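Long-range contact in glycerate dehydrogenase/glyoxylate reductase (Thermus thermophilus, PDB 2CUK), which probably reduces hydroxypyruvate and glyoxylate to the corresponding 2-hydroxy acids using NADH or NADPH: residues Glu19-Glu23 against Leu298-Glu302. Sequence-based numbering, arbitrary orientation.
Sequences ERGLE and LAVLE
The carboxylate of Glu302 lies over one face of the Arg20 guanidinium, the two planes only 16° apart, with OE2 displaced from the centre of the cation. Arg20 NH2 is 3.6 Å from Glu302 CD and 3.8 Å from Glu302 OE1, a long salt bridge: OE1 stands off the flat cation rather than in line with any of its N-H bonds, which leaves electrostatic attraction and stacking. The stronger partner of Glu302 is Arg304, which salt-bridges OE1. A Schellman motif ends helix 15-19 here, with Gly21 as its C-prime residue; glycine suits the positive phi, where a CB would press against the preceding carbonyl oxygen. The chain then enters strand 23-26, at the edge of the five-stranded parallel sheet, while residues 298-301 are the last turn of helix 283-301. Arg20 is long enough to lay CG 4.1 Å from Leu298 CD2 and still, through bends at chi2 (-72°) and chi3 (-60°), turn its guanidinium to the carboxylate. Glu302, just past the helix end, keeps its charge above the leucines. A glutamine here removes that charge, and would probably leave the guanidinium of Arg20 freer to turn and Arg304 without its ionic mate. Beneath, branched leucines fill the apolar layer, also lined by Leu17: Leu22 CD1 touches both helix leucines, 4.1 Å from Leu301 CD1 and 3.7 Å from Leu298 CD2.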
loop_
_atom_site.group_PDB
_atom_site.type_symbol
_atom_site.label_atom_id
_atom_site.label_comp_id
_atom_site.label_asym_id
_atom_site.label_seq_id
_atom_site.Cartn_x
_atom_site.Cartn_y
_atom_site.Cartn_z
ATOM N N GLU A 19 11.507 16.527 -33.732
ATOM C CA GLU A 19 10.819 16.370 -35.015
ATOM C C GLU A 19 10.489 17.725 -35.660
ATOM O O GLU A 19 10.283 17.843 -36.867
ATOM C CB GLU A 19 9.496 15.660 -34.735
ATOM C CG GLU A 19 9.474 14.200 -35.181
ATOM C CD GLU A 19 8.519 13.434 -34.292
ATOM O OE1 GLU A 19 7.602 14.041 -33.759
ATOM O OE2 GLU A 19 8.734 12.239 -34.098
ATOM N N ARG A 20 10.388 18.754 -34.791
ATOM C CA ARG A 20 9.982 20.074 -35.273
ATOM C C ARG A 20 11.193 20.942 -35.601
ATOM O O ARG A 20 11.079 22.140 -35.816
ATOM C CB ARG A 20 9.161 20.755 -34.178
ATOM C CG ARG A 20 7.770 20.127 -33.995
ATOM C CD ARG A 20 6.821 20.444 -35.160
ATOM N NE ARG A 20 6.650 21.897 -35.262
ATOM C CZ ARG A 20 5.829 22.406 -36.210
ATOM N NH1 ARG A 20 5.169 21.623 -37.057
ATOM N NH2 ARG A 20 5.680 23.735 -36.287
ATOM N N GLY A 21 12.369 20.321 -35.633
ATOM C CA GLY A 21 13.581 21.049 -35.952
ATOM C C GLY A 21 14.175 21.802 -34.779
ATOM O O GLY A 21 15.184 22.493 -34.927
ATOM N N LEU A 22 13.554 21.672 -33.612
ATOM C CA LEU A 22 14.042 22.349 -32.418
ATOM C C LEU A 22 15.244 21.617 -31.835
ATOM O O LEU A 22 15.301 20.390 -31.851
ATOM C CB LEU A 22 12.936 22.428 -31.365
ATOM C CG LEU A 22 11.711 23.273 -31.712
ATOM C CD1 LEU A 22 10.611 23.032 -30.690
ATOM C CD2 LEU A 22 12.104 24.741 -31.755
ATOM N N GLU A 23 16.204 22.381 -31.330
ATOM C CA GLU A 23 17.370 21.799 -30.714
ATOM C C GLU A 23 17.109 21.617 -29.234
ATOM O O GLU A 23 16.883 22.566 -28.494
ATOM C CB GLU A 23 18.547 22.752 -30.921
ATOM C CG GLU A 23 19.526 22.244 -31.981
ATOM C CD GLU A 23 20.942 22.463 -31.500
ATOM O OE1 GLU A 23 21.200 23.486 -30.881
ATOM O OE2 GLU A 23 21.782 21.600 -31.749
ATOM N N LEU A 298 5.341 23.930 -27.278
ATOM C CA LEU A 298 5.179 24.031 -28.725
ATOM C C LEU A 298 4.073 25.017 -29.074
ATOM O O LEU A 298 4.205 25.805 -30.011
ATOM C CB LEU A 298 4.855 22.664 -29.338
ATOM C CG LEU A 298 6.044 21.736 -29.610
ATOM C CD1 LEU A 298 5.547 20.400 -30.140
ATOM C CD2 LEU A 298 6.976 22.390 -30.617
ATOM N N ALA A 299 2.981 24.969 -28.318
ATOM C CA ALA A 299 1.852 25.863 -28.551
ATOM C C ALA A 299 2.308 27.320 -28.583
ATOM O O ALA A 299 2.006 28.052 -29.526
ATOM C CB ALA A 299 0.799 25.671 -27.470
ATOM N N VAL A 300 3.038 27.736 -27.552
ATOM C CA VAL A 300 3.518 29.109 -27.472
ATOM C C VAL A 300 4.495 29.439 -28.599
ATOM O O VAL A 300 4.453 30.534 -29.156
ATOM C CB VAL A 300 4.203 29.392 -26.117
ATOM C CG1 VAL A 300 4.729 30.822 -26.084
ATOM C CG2 VAL A 300 3.218 29.176 -24.983
ATOM N N LEU A 301 5.368 28.498 -28.942
ATOM C CA LEU A 301 6.337 28.740 -30.006
ATOM C C LEU A 301 5.693 28.804 -31.386
ATOM O O LEU A 301 6.281 29.338 -32.325
ATOM C CB LEU A 301 7.428 27.666 -29.997
ATOM C CG LEU A 301 8.320 27.594 -28.755
ATOM C CD1 LEU A 301 9.451 26.607 -29.014
ATOM C CD2 LEU A 301 8.889 28.971 -28.429
ATOM N N GLU A 302 4.489 28.256 -31.513
ATOM C CA GLU A 302 3.784 28.277 -32.790
ATOM C C GLU A 302 2.771 29.414 -32.817
ATOM O O GLU A 302 1.845 29.419 -33.627
ATOM C CB GLU A 302 3.079 26.938 -33.037
ATOM C CG GLU A 302 4.029 25.790 -33.366
ATOM C CD GLU A 302 3.307 24.484 -33.654
ATOM O OE1 GLU A 302 2.393 24.484 -34.506
ATOM O OE2 GLU A 302 3.656 23.456 -33.035
#